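Local coordinates for protein putative histidinol-phosphate aminotransferase (Burkholderia pseudomallei, PDB 3P1T) that probably transfers an amino group from L-histidinol phosphate to 2-oxoglutarate, with pyridoxal 5'-phosphate as cofactor, in the biosynthesis of histidine, at residues F50-R55 and D233-E238; R58-H63 and A239-D244; N70-R75 and G208-P213; L168-Y173 and L191-F196; Y173-S178 and S197-L202. One frame throughout, in Å; residues are numbered along the deposited sequence.

Interaction 1 (F50-R55 and D233-E238); sequences FDAEPR and DLHALE
R55 and E238 form the polar half of this contact, a two-pronged salt bridge between the first turn of helix 52-64 and the last turns of helix 231-241. The guanidinium uses its side edge: NE of R55 reaches OE2 of E238 at 2.8 Å, and NH2 of R55 reaches OE1 of E238 at 2.9 Å. Both bonds are almost straight (171°), both oxygens are met on the syn side, and the two planes are only 22° apart. Arginine suits the place because its CG, anti to the backbone N (chi1 -171°), starts a long chain that can carry the flat group across to the neighbouring helix. NH2 of R55 also lies 3.2 Å from NE2 of H235, whose ND1 is hydrogen-bonded to T231 O one turn back.

The apolar half lies beside it. CE1 of H235 rests 3.7 Å from CB of A52, and CD1 of L234 meets CA of E53 at 3.9 Å; the small A52 lets the helices come near, while L234 also packs on V56 and L73. OE2 of E238 has a second cationic partner, K59. With two positive groups around it, the carboxylate of E238 would be expected to stay ionised.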
# COMPACT_ATOMS: atom_id res chain seq x y z
N PHE A 50 2.10 -15.72 0.54
CA PHE A 50 2.07 -16.30 1.88
C PHE A 50 3.44 -16.78 2.35
O PHE A 50 3.70 -16.74 3.55
CB PHE A 50 1.06 -17.46 2.00
CG PHE A 50 -0.40 -17.04 1.96
CD1 PHE A 50 -0.89 -16.07 2.84
CD2 PHE A 50 -1.30 -17.68 1.12
CE1 PHE A 50 -2.25 -15.69 2.81
CE2 PHE A 50 -2.66 -17.33 1.11
CZ PHE A 50 -3.12 -16.34 1.95
N ASP A 51 4.32 -17.19 1.45
CA ASP A 51 5.65 -17.64 1.86
C ASP A 51 6.67 -16.49 1.79
O ASP A 51 7.56 -16.41 2.64
CB ASP A 51 6.11 -18.83 1.01
CG ASP A 51 5.29 -20.10 1.24
OD1 ASP A 51 5.14 -20.52 2.42
OD2 ASP A 51 4.83 -20.70 0.23
N ALA A 52 6.51 -15.57 0.81
CA ALA A 52 7.41 -14.45 0.59
C ALA A 52 7.32 -13.38 1.71
O ALA A 52 8.36 -12.83 2.07
CB ALA A 52 7.12 -13.82 -0.75
N GLU A 53 6.12 -13.07 2.25
CA GLU A 53 5.97 -12.04 3.30
C GLU A 53 6.80 -12.41 4.55
O GLU A 53 7.64 -11.58 4.90
CB GLU A 53 4.49 -11.83 3.66
CG GLU A 53 4.20 -10.76 4.70
CD GLU A 53 2.74 -10.59 5.08
OE1 GLU A 53 1.84 -11.00 4.30
OE2 GLU A 53 2.50 -9.99 6.15
N PRO A 54 6.66 -13.59 5.21
CA PRO A 54 7.50 -13.88 6.40
C PRO A 54 8.99 -13.97 6.08
O PRO A 54 9.80 -13.59 6.93
CB PRO A 54 7.00 -15.24 6.89
CG PRO A 54 6.29 -15.83 5.74
CD PRO A 54 5.71 -14.70 4.97
N ARG A 55 9.36 -14.45 4.87
CA ARG A 55 10.74 -14.57 4.43
C ARG A 55 11.41 -13.19 4.34
O ARG A 55 12.54 -13.03 4.80
CB ARG A 55 10.81 -15.29 3.08
CG ARG A 55 12.23 -15.65 2.66
CD ARG A 55 12.30 -16.31 1.28
NE ARG A 55 12.06 -15.38 0.17
CZ ARG A 55 11.02 -15.43 -0.67
NH1 ARG A 55 10.11 -16.39 -0.55
NH2 ARG A 55 10.91 -14.55 -1.65
N ASP A 233 6.62 -5.97 -4.96
CA ASP A 233 7.38 -5.08 -4.10
C ASP A 233 8.22 -5.88 -3.10
O ASP A 233 9.38 -5.50 -2.85
CB ASP A 233 6.44 -4.11 -3.37
CG ASP A 233 5.68 -3.13 -4.26
OD1 ASP A 233 6.13 -2.88 -5.39
OD2 ASP A 233 4.64 -2.62 -3.82
N LEU A 234 7.69 -6.99 -2.57
CA LEU A 234 8.41 -7.86 -1.63
C LEU A 234 9.66 -8.50 -2.28
O LEU A 234 10.73 -8.45 -1.67
CB LEU A 234 7.52 -8.98 -1.08
CG LEU A 234 6.44 -8.61 -0.06
CD1 LEU A 234 5.53 -9.77 0.17
CD2 LEU A 234 7.04 -8.17 1.25
N HIS A 235 9.56 -9.04 -3.51
CA HIS A 235 10.73 -9.63 -4.19
C HIS A 235 11.72 -8.55 -4.60
O HIS A 235 12.92 -8.81 -4.62
CB HIS A 235 10.33 -10.47 -5.40
CG HIS A 235 9.72 -11.77 -4.99
ND1 HIS A 235 8.39 -11.87 -4.63
CD2 HIS A 235 10.31 -12.97 -4.78
CE1 HIS A 235 8.20 -13.12 -4.26
NE2 HIS A 235 9.33 -13.82 -4.33
N ALA A 236 11.23 -7.33 -4.87
CA ALA A 236 12.08 -6.19 -5.21
C ALA A 236 12.93 -5.80 -3.99
O ALA A 236 14.17 -5.81 -4.07
CB ALA A 236 11.23 -5.03 -5.69
N LEU A 237 12.25 -5.55 -2.84
CA LEU A 237 12.87 -5.18 -1.58
C LEU A 237 13.90 -6.23 -1.16
O LEU A 237 15.03 -5.87 -0.80
CB LEU A 237 11.82 -4.99 -0.49
CG LEU A 237 12.35 -4.67 0.91
CD1 LEU A 237 13.13 -3.39 0.92
CD2 LEU A 237 11.25 -4.61 1.91
N GLU A 238 13.52 -7.53 -1.24
CA GLU A 238 14.40 -8.63 -0.88
C GLU A 238 15.74 -8.56 -1.65
O GLU A 238 16.79 -8.74 -1.04
CB GLU A 238 13.71 -9.95 -1.14
CG GLU A 238 14.52 -11.14 -0.69
CD GLU A 238 13.81 -12.46 -0.86
OE1 GLU A 238 13.14 -12.65 -1.90
OE2 GLU A 238 13.95 -13.31 0.05

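Interaction 2 (R58-H63 and A239-D244); sequences RKLAEH and AALDND
L241 divides its two methyls between L60 and H63. CG of L241 stands anti to the carbonyl carbon, beside the backbone N, and from there the side chain forks toward helix 52-64. CD1 of L241 meets CD2 of L60 at 3.7 Å, the two leucines crossing at about a right angle. CD2 of L241 sits over the middle of the H63 imidazole, 3.9 Å from the ring centroid and 12° off its normal, a CH-pi contact. CG of H63, anti to its backbone N (chi1 -172°), carries the ring out toward L241, and a chi2 of 80° turns its face to the methyl.

At the edge of the same ring, OD1 of D244 lies 3.9 Å from CE1 of H63, carboxylate and imidazole nearly coplanar. The main polar partners lie beyond: NE2 of H63 is hydrogen-bonded to Y200 OH, and OD1 of D244 forms a salt bridge with R247. Histidine suits this spot because one ring offers a face to a methyl and a nitrogen to a hydroxyl. Helices 52-64 and 231-241 thus meet through L60, H63 and L241 over F196, in a chain whose seven-stranded mixed sheet is that of the fold type I large domain of PLP enzymes.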
# COMPACT_ATOMS: atom_id res chain seq x y z
N ARG A 58 11.98 -11.56 7.86
CA ARG A 58 13.15 -12.17 8.45
C ARG A 58 14.39 -11.56 7.84
O ARG A 58 15.33 -11.24 8.58
CB ARG A 58 13.09 -13.68 8.24
CG ARG A 58 14.29 -14.46 8.77
CD ARG A 58 14.23 -15.95 8.43
NE ARG A 58 14.08 -16.23 6.99
CZ ARG A 58 15.08 -16.26 6.10
NH1 ARG A 58 16.32 -15.99 6.48
NH2 ARG A 58 14.83 -16.53 4.83
N LYS A 59 14.40 -11.36 6.50
CA LYS A 59 15.52 -10.75 5.76
C LYS A 59 15.77 -9.32 6.27
O LYS A 59 16.92 -8.96 6.47
CB LYS A 59 15.27 -10.76 4.24
CG LYS A 59 16.08 -11.78 3.43
CD LYS A 59 15.58 -13.22 3.54
CE LYS A 59 16.42 -14.21 2.75
NZ LYS A 59 16.36 -13.97 1.28
N LEU A 60 14.70 -8.52 6.49
CA LEU A 60 14.76 -7.17 7.03
C LEU A 60 15.40 -7.17 8.42
O LEU A 60 16.28 -6.35 8.70
CB LEU A 60 13.36 -6.55 7.10
CG LEU A 60 12.76 -6.06 5.80
CD1 LEU A 60 11.26 -5.84 5.95
CD2 LEU A 60 13.47 -4.79 5.29
N ALA A 61 14.97 -8.12 9.27
CA ALA A 61 15.46 -8.30 10.64
C ALA A 61 16.95 -8.56 10.65
O ALA A 61 17.66 -7.97 11.47
CB ALA A 61 14.72 -9.45 11.30
N GLU A 62 17.43 -9.40 9.70
CA GLU A 62 18.83 -9.75 9.51
C GLU A 62 19.62 -8.54 9.07
O GLU A 62 20.67 -8.24 9.65
CB GLU A 62 18.97 -10.88 8.48
CG GLU A 62 19.15 -12.27 9.07
CD GLU A 62 18.49 -13.41 8.30
OE1 GLU A 62 18.76 -13.55 7.08
OE2 GLU A 62 17.74 -14.18 8.93
N HIS A 63 19.11 -7.83 8.05
CA HIS A 63 19.74 -6.67 7.45
C HIS A 63 19.97 -5.56 8.50
O HIS A 63 21.08 -5.03 8.57
CB HIS A 63 18.88 -6.15 6.28
CG HIS A 63 19.54 -5.06 5.49
ND1 HIS A 63 20.49 -5.35 4.52
CD2 HIS A 63 19.35 -3.72 5.53
CE1 HIS A 63 20.87 -4.19 4.03
NE2 HIS A 63 20.21 -3.18 4.60
N ALA A 239 15.69 -8.30 -2.98
CA ALA A 239 16.85 -8.19 -3.84
C ALA A 239 17.65 -6.93 -3.53
O ALA A 239 18.88 -6.98 -3.56
CB ALA A 239 16.42 -8.18 -5.30
N ALA A 240 16.97 -5.82 -3.18
CA ALA A 240 17.63 -4.55 -2.85
C ALA A 240 18.44 -4.64 -1.56
O ALA A 240 19.40 -3.88 -1.39
CB ALA A 240 16.60 -3.43 -2.73
N LEU A 241 18.08 -5.57 -0.66
CA LEU A 241 18.77 -5.75 0.62
C LEU A 241 20.06 -6.55 0.43
O LEU A 241 21.00 -6.39 1.21
CB LEU A 241 17.88 -6.43 1.66
CG LEU A 241 16.58 -5.71 2.06
CD1 LEU A 241 15.79 -6.57 2.98
CD2 LEU A 241 16.84 -4.37 2.71
N ASP A 242 20.12 -7.39 -0.61
CA ASP A 242 21.34 -8.13 -0.92
C ASP A 242 22.03 -7.43 -2.13
O ASP A 242 22.32 -8.05 -3.16
CB ASP A 242 21.04 -9.62 -1.18
CG ASP A 242 22.31 -10.45 -1.25
OD1 ASP A 242 23.30 -10.09 -0.56
OD2 ASP A 242 22.32 -11.44 -2.02
N ASN A 243 22.27 -6.10 -2.00
CA ASN A 243 22.84 -5.26 -3.07
C ASN A 243 23.75 -4.18 -2.45
O ASN A 243 23.77 -3.02 -2.90
CB ASN A 243 21.66 -4.64 -3.88
CG ASN A 243 22.01 -4.00 -5.21
OD1 ASN A 243 22.90 -4.44 -5.95
ND2 ASN A 243 21.24 -2.97 -5.58
N ASP A 244 24.55 -4.58 -1.44
CA ASP A 244 25.42 -3.68 -0.69
C ASP A 244 26.55 -3.11 -1.57
O ASP A 244 26.88 -1.94 -1.39
CB ASP A 244 25.99 -4.39 0.54
CG ASP A 244 24.91 -4.81 1.53
OD1 ASP A 244 24.16 -3.93 2.01
OD2 ASP A 244 24.79 -6.03 1.79

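Interaction 3 (N70-R75 and G208-P213); sequences NLMLVR and GALFGP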
# COMPACT_ATOMS: atom_id res chain seq x y z
N ASN A 70 10.50 -5.87 16.55
CA ASN A 70 10.78 -4.46 16.72
C ASN A 70 10.71 -3.67 15.40
O ASN A 70 10.95 -2.46 15.41
CB ASN A 70 12.16 -4.30 17.36
CG ASN A 70 12.16 -4.71 18.80
OD1 ASN A 70 12.71 -5.75 19.19
ND2 ASN A 70 11.45 -3.95 19.61
N LEU A 71 10.33 -4.33 14.28
CA LEU A 71 10.25 -3.64 13.00
C LEU A 71 8.91 -3.92 12.32
O LEU A 71 8.36 -5.01 12.45
CB LEU A 71 11.41 -4.00 12.07
CG LEU A 71 11.41 -5.36 11.42
CD1 LEU A 71 10.91 -5.28 10.01
CD2 LEU A 71 12.79 -5.89 11.36
N MSE A 72 8.42 -2.93 11.56
CA MSE A 72 7.18 -2.96 10.78
C MSE A 72 7.45 -2.42 9.37
O MSE A 72 8.05 -1.33 9.23
CB MSE A 72 6.14 -2.12 11.52
CG MSE A 72 4.75 -2.26 10.95
SE MSE A 72 3.42 -1.31 11.99
CE MSE A 72 3.76 0.39 11.43
N LEU A 73 7.08 -3.20 8.32
CA LEU A 73 7.23 -2.82 6.91
C LEU A 73 6.05 -1.91 6.55
O LEU A 73 4.90 -2.27 6.83
CB LEU A 73 7.33 -4.07 6.00
CG LEU A 73 7.45 -3.84 4.46
CD1 LEU A 73 8.70 -3.03 4.08
CD2 LEU A 73 7.50 -5.15 3.73
N VAL A 74 6.33 -0.70 6.03
CA VAL A 74 5.27 0.28 5.78
C VAL A 74 5.34 0.88 4.37
O VAL A 74 6.39 0.88 3.73
CB VAL A 74 5.33 1.43 6.83
CG1 VAL A 74 4.93 0.95 8.21
CG2 VAL A 74 6.69 2.11 6.87
N ARG A 75 4.20 1.44 3.93
CA ARG A 75 4.07 2.15 2.67
C ARG A 75 4.57 3.61 2.85
O ARG A 75 3.76 4.56 2.84
CB ARG A 75 2.61 2.12 2.19
CG ARG A 75 2.44 2.39 0.71
CD ARG A 75 2.24 1.06 0.03
NE ARG A 75 3.35 0.71 -0.84
CZ ARG A 75 3.49 -0.47 -1.42
NH1 ARG A 75 2.62 -1.45 -1.19
NH2 ARG A 75 4.53 -0.69 -2.20
N GLY A 208 9.27 1.52 3.37
CA GLY A 208 10.05 1.94 4.52
C GLY A 208 9.93 0.95 5.66
O GLY A 208 9.05 0.08 5.66
N ALA A 209 10.84 1.07 6.64
CA ALA A 209 10.88 0.23 7.83
C ALA A 209 10.81 1.09 9.08
O ALA A 209 11.60 2.03 9.23
CB ALA A 209 12.15 -0.62 7.82
N LEU A 210 9.86 0.79 9.98
CA LEU A 210 9.68 1.49 11.26
C LEU A 210 10.18 0.62 12.38
O LEU A 210 9.79 -0.55 12.47
CB LEU A 210 8.21 1.91 11.49
CG LEU A 210 7.87 2.53 12.85
CD1 LEU A 210 8.58 3.88 13.06
CD2 LEU A 210 6.36 2.66 13.01
N PHE A 211 11.03 1.17 13.25
CA PHE A 211 11.61 0.45 14.39
C PHE A 211 11.11 1.07 15.68
O PHE A 211 11.09 2.29 15.80
CB PHE A 211 13.15 0.44 14.33
CG PHE A 211 13.69 -0.03 13.00
CD1 PHE A 211 13.89 0.87 11.96
CD2 PHE A 211 13.98 -1.36 12.78
CE1 PHE A 211 14.36 0.43 10.71
CE2 PHE A 211 14.47 -1.80 11.53
CZ PHE A 211 14.65 -0.90 10.51
N GLY A 212 10.70 0.23 16.62
CA GLY A 212 10.19 0.69 17.91
C GLY A 212 10.03 -0.41 18.94
O GLY A 212 10.42 -1.56 18.69
N PRO A 213 9.43 -0.04 20.10
CA PRO A 213 9.18 -1.05 21.16
C PRO A 213 8.17 -2.10 20.70
O PRO A 213 7.20 -1.77 20.02
CB PRO A 213 8.66 -0.22 22.34
CG PRO A 213 8.12 1.03 21.73
CD PRO A 213 8.92 1.29 20.47
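The F211 ring meets L71 obliquely: CB of L71 lies 3.8 Å from CD2 of F211, while F64 meets the ring edge-to-face. A second flat group, the amide of N70, keeps its partner almost in its own plane, with ND2 of N70 donating to G212 O at 2.8 Å in a nearly straight bond (174°). Both groups sit at one end of an antiparallel strand pair, at one margin of the mixed seven-stranded sheet characteristic of the large domain of fold type I PLP enzymes. Strand 71-74 is outermost within the chain, and strand 208-211 is the one that runs against the rest.

M72 with L210 and V74 with G208 are the hydrogen-bonded pairs, M72 N reaching L210 O at 2.9 Å. L71 with F211 and L73 with A209 are the non-hydrogen-bonded ones, and their side chains share a face on which L71 and L73 pack against helix 52-64. On the other face, M72, a selenomethionine, lies side by side with L210 against helix 214-221, its CE 3.8 Å from CD2 of L210. Beside V74, G208 has no side chain, and CG2 of V74 lies 3.3 Å from the carbonyl oxygen of G208.

Interaction 4 (L168-Y173 and L191-F196); sequences LIDETY and LVFRSF
R194 grips a single oxygen of E171 with two nitrogens. NE and NH2 of R194 each lie 2.8 Å from OE1 of E171, one on its anti and one on its syn side, both reaching it from the same face of the carboxylate. The bonds are bent (141°), since two nearly parallel N-H groups must converge on one acceptor. The R194 chain bends at CD (chi2 -75°) and lies alongside E171; CG2 of V192 also packs against OE1 of E171.

Next to this salt bridge, strands 166-170 and 190-195 run parallel, 18° apart. Their ladder passes from I169 N to L191 O, from F193 N to I169 O and from E171 N to F193 O, the last at 2.8 Å. Where the chains part, a water 2.9 Å from E171 O accepts from S195 N.

D170 ends its strand with an Asx turn, OD1 of D170 taking T172 N at 3.1 Å and also the T172 hydroxyl. The same oxygen lies 3.5 Å from CD2 of F193, near the ring plane, while OD2 is hydrogen-bonded to Y103. The aspartate and Y173 three places on fit the pattern by which related aminotransferases hold the cofactor ring at the C-terminal edge of the sheet.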
# COMPACT_ATOMS: atom_id res chain seq x y z
N LEU A 168 9.93 10.41 17.23
CA LEU A 168 10.11 9.69 15.97
C LEU A 168 11.20 10.39 15.17
O LEU A 168 11.06 11.57 14.84
CB LEU A 168 8.81 9.58 15.15
CG LEU A 168 8.98 9.03 13.71
CD1 LEU A 168 9.47 7.57 13.70
CD2 LEU A 168 7.69 9.16 12.92
N ILE A 169 12.29 9.68 14.86
CA ILE A 169 13.37 10.23 14.05
C ILE A 169 13.28 9.61 12.68
O ILE A 169 13.43 8.40 12.53
CB ILE A 169 14.79 10.07 14.67
CG1 ILE A 169 14.88 10.69 16.11
CG2 ILE A 169 15.90 10.64 13.73
CD1 ILE A 169 14.66 12.26 16.21
N ASP A 170 13.01 10.43 11.68
CA ASP A 170 12.91 10.00 10.29
C ASP A 170 14.32 10.06 9.68
O ASP A 170 14.82 11.14 9.34
CB ASP A 170 11.88 10.88 9.54
CG ASP A 170 11.76 10.70 8.04
OD1 ASP A 170 12.59 9.97 7.46
OD2 ASP A 170 10.84 11.30 7.45
N GLU A 171 14.96 8.89 9.57
CA GLU A 171 16.33 8.77 9.07
C GLU A 171 16.38 8.41 7.57
O GLU A 171 17.27 7.67 7.15
CB GLU A 171 17.10 7.73 9.89
CG GLU A 171 17.59 8.29 11.23
CD GLU A 171 18.58 7.44 12.01
OE1 GLU A 171 18.54 6.19 11.88
OE2 GLU A 171 19.38 8.02 12.78
N THR A 172 15.49 9.03 6.74
CA THR A 172 15.42 8.82 5.28
C THR A 172 16.79 9.09 4.62
O THR A 172 17.18 8.34 3.71
CB THR A 172 14.34 9.73 4.66
OG1 THR A 172 13.05 9.27 5.06
CG2 THR A 172 14.37 9.76 3.13
N TYR A 173 17.51 10.13 5.07
CA TYR A 173 18.76 10.50 4.41
C TYR A 173 20.02 10.07 5.18
O TYR A 173 21.11 10.51 4.80
CB TYR A 173 18.78 12.03 4.17
CG TYR A 173 17.70 12.47 3.20
CD1 TYR A 173 17.85 12.27 1.82
CD2 TYR A 173 16.48 12.95 3.65
CE1 TYR A 173 16.81 12.56 0.93
CE2 TYR A 173 15.45 13.29 2.77
CZ TYR A 173 15.62 13.08 1.41
OH TYR A 173 14.61 13.43 0.54
N LEU A 191 11.09 5.92 18.47
CA LEU A 191 10.98 5.14 17.25
C LEU A 191 11.87 5.75 16.15
O LEU A 191 12.20 6.94 16.20
CB LEU A 191 9.51 5.06 16.76
CG LEU A 191 8.55 4.30 17.66
CD1 LEU A 191 7.74 5.27 18.51
CD2 LEU A 191 7.59 3.48 16.85
N VAL A 192 12.27 4.94 15.18
CA VAL A 192 13.10 5.41 14.07
C VAL A 192 12.52 4.85 12.75
O VAL A 192 12.02 3.72 12.71
CB VAL A 192 14.63 5.09 14.28
CG1 VAL A 192 14.90 3.63 14.59
CG2 VAL A 192 15.49 5.58 13.14
N PHE A 193 12.51 5.68 11.70
CA PHE A 193 12.06 5.29 10.37
C PHE A 193 13.22 5.32 9.36
O PHE A 193 13.99 6.28 9.34
CB PHE A 193 10.91 6.20 9.89
CG PHE A 193 10.51 6.01 8.45
CD1 PHE A 193 9.60 5.02 8.08
CD2 PHE A 193 11.02 6.84 7.45
CE1 PHE A 193 9.24 4.84 6.74
CE2 PHE A 193 10.66 6.65 6.10
CZ PHE A 193 9.75 5.67 5.77
N ARG A 194 13.32 4.28 8.51
CA ARG A 194 14.29 4.17 7.41
C ARG A 194 13.52 4.00 6.10
O ARG A 194 12.54 3.24 6.07
CB ARG A 194 15.28 3.01 7.62
CG ARG A 194 16.19 3.15 8.82
CD ARG A 194 17.29 4.15 8.58
NE ARG A 194 18.13 4.32 9.77
CZ ARG A 194 19.25 3.67 9.99
NH1 ARG A 194 19.68 2.75 9.13
NH2 ARG A 194 19.96 3.91 11.09
N SER A 195 13.96 4.69 5.03
CA SER A 195 13.35 4.66 3.69
C SER A 195 14.15 3.80 2.73
O SER A 195 15.38 3.77 2.83
CB SER A 195 13.25 6.08 3.14
OG SER A 195 12.63 6.16 1.87
N PHE A 196 13.48 3.14 1.76
CA PHE A 196 14.19 2.36 0.74
C PHE A 196 14.15 3.11 -0.59
O PHE A 196 14.56 2.58 -1.63
CB PHE A 196 13.60 0.93 0.60
CG PHE A 196 13.69 0.11 1.87
CD1 PHE A 196 14.91 -0.38 2.33
CD2 PHE A 196 12.56 -0.14 2.64
CE1 PHE A 196 15.01 -1.07 3.54
CE2 PHE A 196 12.65 -0.85 3.84
CZ PHE A 196 13.88 -1.31 4.28
O HOH W 1 17.06 5.43 5.34

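Interaction 5 (Y173-S178 and S197-L202); sequences YVDYSS and SKSYGL
K198 runs past Y176 and then Y173. Its place in the run SFSKSYG matches the aminotransferase signature of the family, whose lysine carries PLP in relatives, so this is probably the active-site loop. CB of K198 lies at the edge of the Y176 ring, 3.7 Å from its OH. The chain turns at CD (chi2 -54°) and crosses the Y173 ring obliquely: CG and CD of K198 are 4.0 and 4.1 Å from CE1 of Y173, and CE of K198 is 3.5 Å from its OH. NZ leaves the two segments, bonding to Y48 OH of the second subunit and to a tartrate oxygen; Y173 OH is itself hydrogen-bonded to N24. Lysine suits the place because its stem passes the two tyrosines and delivers an amine, probably the one that binds PLP, beside the second subunit.

K198 begins a type I beta turn, closed by G201 N to K198 O, with G201 at positive phi, which glycine adopts readily. Within the turn, S199 meets D175, serine being short enough to bring its hydroxyl onto the carboxylate. D175 is also salt-bridged to R247. OG of S199 donates to OD2 of D175 at 2.7 Å, on its anti side.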
# COMPACT_ATOMS: atom_id res chain seq x y z
N TYR A 173 17.51 10.13 5.07
CA TYR A 173 18.76 10.50 4.41
C TYR A 173 20.02 10.07 5.18
O TYR A 173 21.11 10.51 4.80
CB TYR A 173 18.78 12.03 4.17
CG TYR A 173 17.70 12.47 3.20
CD1 TYR A 173 17.85 12.27 1.82
CD2 TYR A 173 16.48 12.95 3.65
CE1 TYR A 173 16.81 12.56 0.93
CE2 TYR A 173 15.45 13.29 2.77
CZ TYR A 173 15.62 13.08 1.41
OH TYR A 173 14.61 13.43 0.54
N VAL A 174 19.91 9.18 6.18
CA VAL A 174 21.05 8.75 7.02
C VAL A 174 22.19 8.09 6.18
O VAL A 174 23.35 8.21 6.58
CB VAL A 174 20.60 7.78 8.14
CG1 VAL A 174 20.22 6.40 7.59
CG2 VAL A 174 21.67 7.65 9.23
N ASP A 175 21.90 7.43 5.05
CA ASP A 175 22.94 6.74 4.28
C ASP A 175 23.98 7.72 3.62
O ASP A 175 25.07 7.28 3.25
CB ASP A 175 22.31 5.83 3.21
CG ASP A 175 21.99 4.41 3.69
OD1 ASP A 175 22.23 4.11 4.90
OD2 ASP A 175 21.56 3.58 2.85
N TYR A 176 23.67 9.02 3.57
CA TYR A 176 24.61 10.01 3.05
C TYR A 176 25.24 10.81 4.19
O TYR A 176 25.93 11.81 3.94
CB TYR A 176 23.87 10.95 2.08
CG TYR A 176 23.11 10.22 0.99
CD1 TYR A 176 23.78 9.59 -0.06
CD2 TYR A 176 21.73 10.12 1.04
CE1 TYR A 176 23.08 8.90 -1.05
CE2 TYR A 176 21.02 9.43 0.06
CZ TYR A 176 21.70 8.83 -0.98
OH TYR A 176 20.98 8.17 -1.95
N SER A 177 25.00 10.38 5.45
CA SER A 177 25.48 11.11 6.61
C SER A 177 26.86 10.61 7.12
O SER A 177 27.51 9.74 6.52
CB SER A 177 24.47 11.04 7.75
OG SER A 177 24.48 9.77 8.36
N SER A 178 27.30 11.24 8.23
CA SER A 178 28.56 11.00 8.93
C SER A 178 28.32 10.12 10.16
O SER A 178 29.28 9.79 10.86
CB SER A 178 29.18 12.33 9.36
OG SER A 178 29.20 13.27 8.30
N SER A 197 13.71 4.38 -0.55
CA SER A 197 13.51 5.22 -1.74
C SER A 197 14.80 5.87 -2.27
O SER A 197 14.87 6.18 -3.48
CB SER A 197 12.50 6.33 -1.43
OG SER A 197 11.18 5.83 -1.27
N LYS A 198 15.82 6.11 -1.42
CA LYS A 198 16.99 6.85 -1.87
C LYS A 198 18.13 5.89 -2.18
O LYS A 198 18.12 5.28 -3.24
CB LYS A 198 17.41 7.92 -0.84
CG LYS A 198 16.26 8.77 -0.26
CD LYS A 198 15.36 9.45 -1.31
CE LYS A 198 14.20 10.16 -0.68
NZ LYS A 198 13.20 10.53 -1.71
N SER A 199 19.10 5.74 -1.27
CA SER A 199 20.27 4.88 -1.40
C SER A 199 19.93 3.47 -1.92
O SER A 199 20.74 2.93 -2.68
CB SER A 199 20.95 4.75 -0.04
OG SER A 199 19.99 4.66 1.00
N TYR A 200 18.77 2.89 -1.52
CA TYR A 200 18.34 1.54 -1.92
C TYR A 200 17.70 1.51 -3.33
O TYR A 200 17.54 0.43 -3.89
CB TYR A 200 17.36 0.96 -0.89
CG TYR A 200 18.02 0.56 0.41
CD1 TYR A 200 18.21 1.49 1.43
CD2 TYR A 200 18.44 -0.76 0.63
CE1 TYR A 200 18.79 1.12 2.65
CE2 TYR A 200 19.03 -1.14 1.84
CZ TYR A 200 19.21 -0.19 2.85
OH TYR A 200 19.79 -0.56 4.04
N GLY A 201 17.37 2.69 -3.87
CA GLY A 201 16.81 2.85 -5.21
C GLY A 201 15.42 2.30 -5.48
O GLY A 201 15.11 1.95 -6.63
N LEU A 202 14.53 2.27 -4.47
CA LEU A 202 13.16 1.79 -4.67
C LEU A 202 12.12 2.93 -4.52
O LEU A 202 11.01 2.66 -4.06
CB LEU A 202 12.84 0.65 -3.68
CG LEU A 202 13.80 -0.54 -3.62
CD1 LEU A 202 13.29 -1.56 -2.65
CD2 LEU A 202 13.97 -1.18 -4.97

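In the fold
Interactions 3, 4 and 5 are buried, while 1 and 2 are partly exposed and join the same two helices, 52-64 and 231-241, with centres 11 Å apart; K59 and E238 link them by a salt bridge. Interactions 3 and 4 are neighbouring strand pairs of one sheet, stitched by backbone bonds between strands 208-211 and 190-195, the first antiparallel and the second parallel. Interaction 5 follows from 4 through the shared Y173 and trades strand bonds for side-chain contacts between loops. Charge lies at the helix margin in 1, hydrocarbon dominates 2, and polar groups gather where 4 and 5 meet. F196 ties 4 to the helices, packing on L60, L237 and L241.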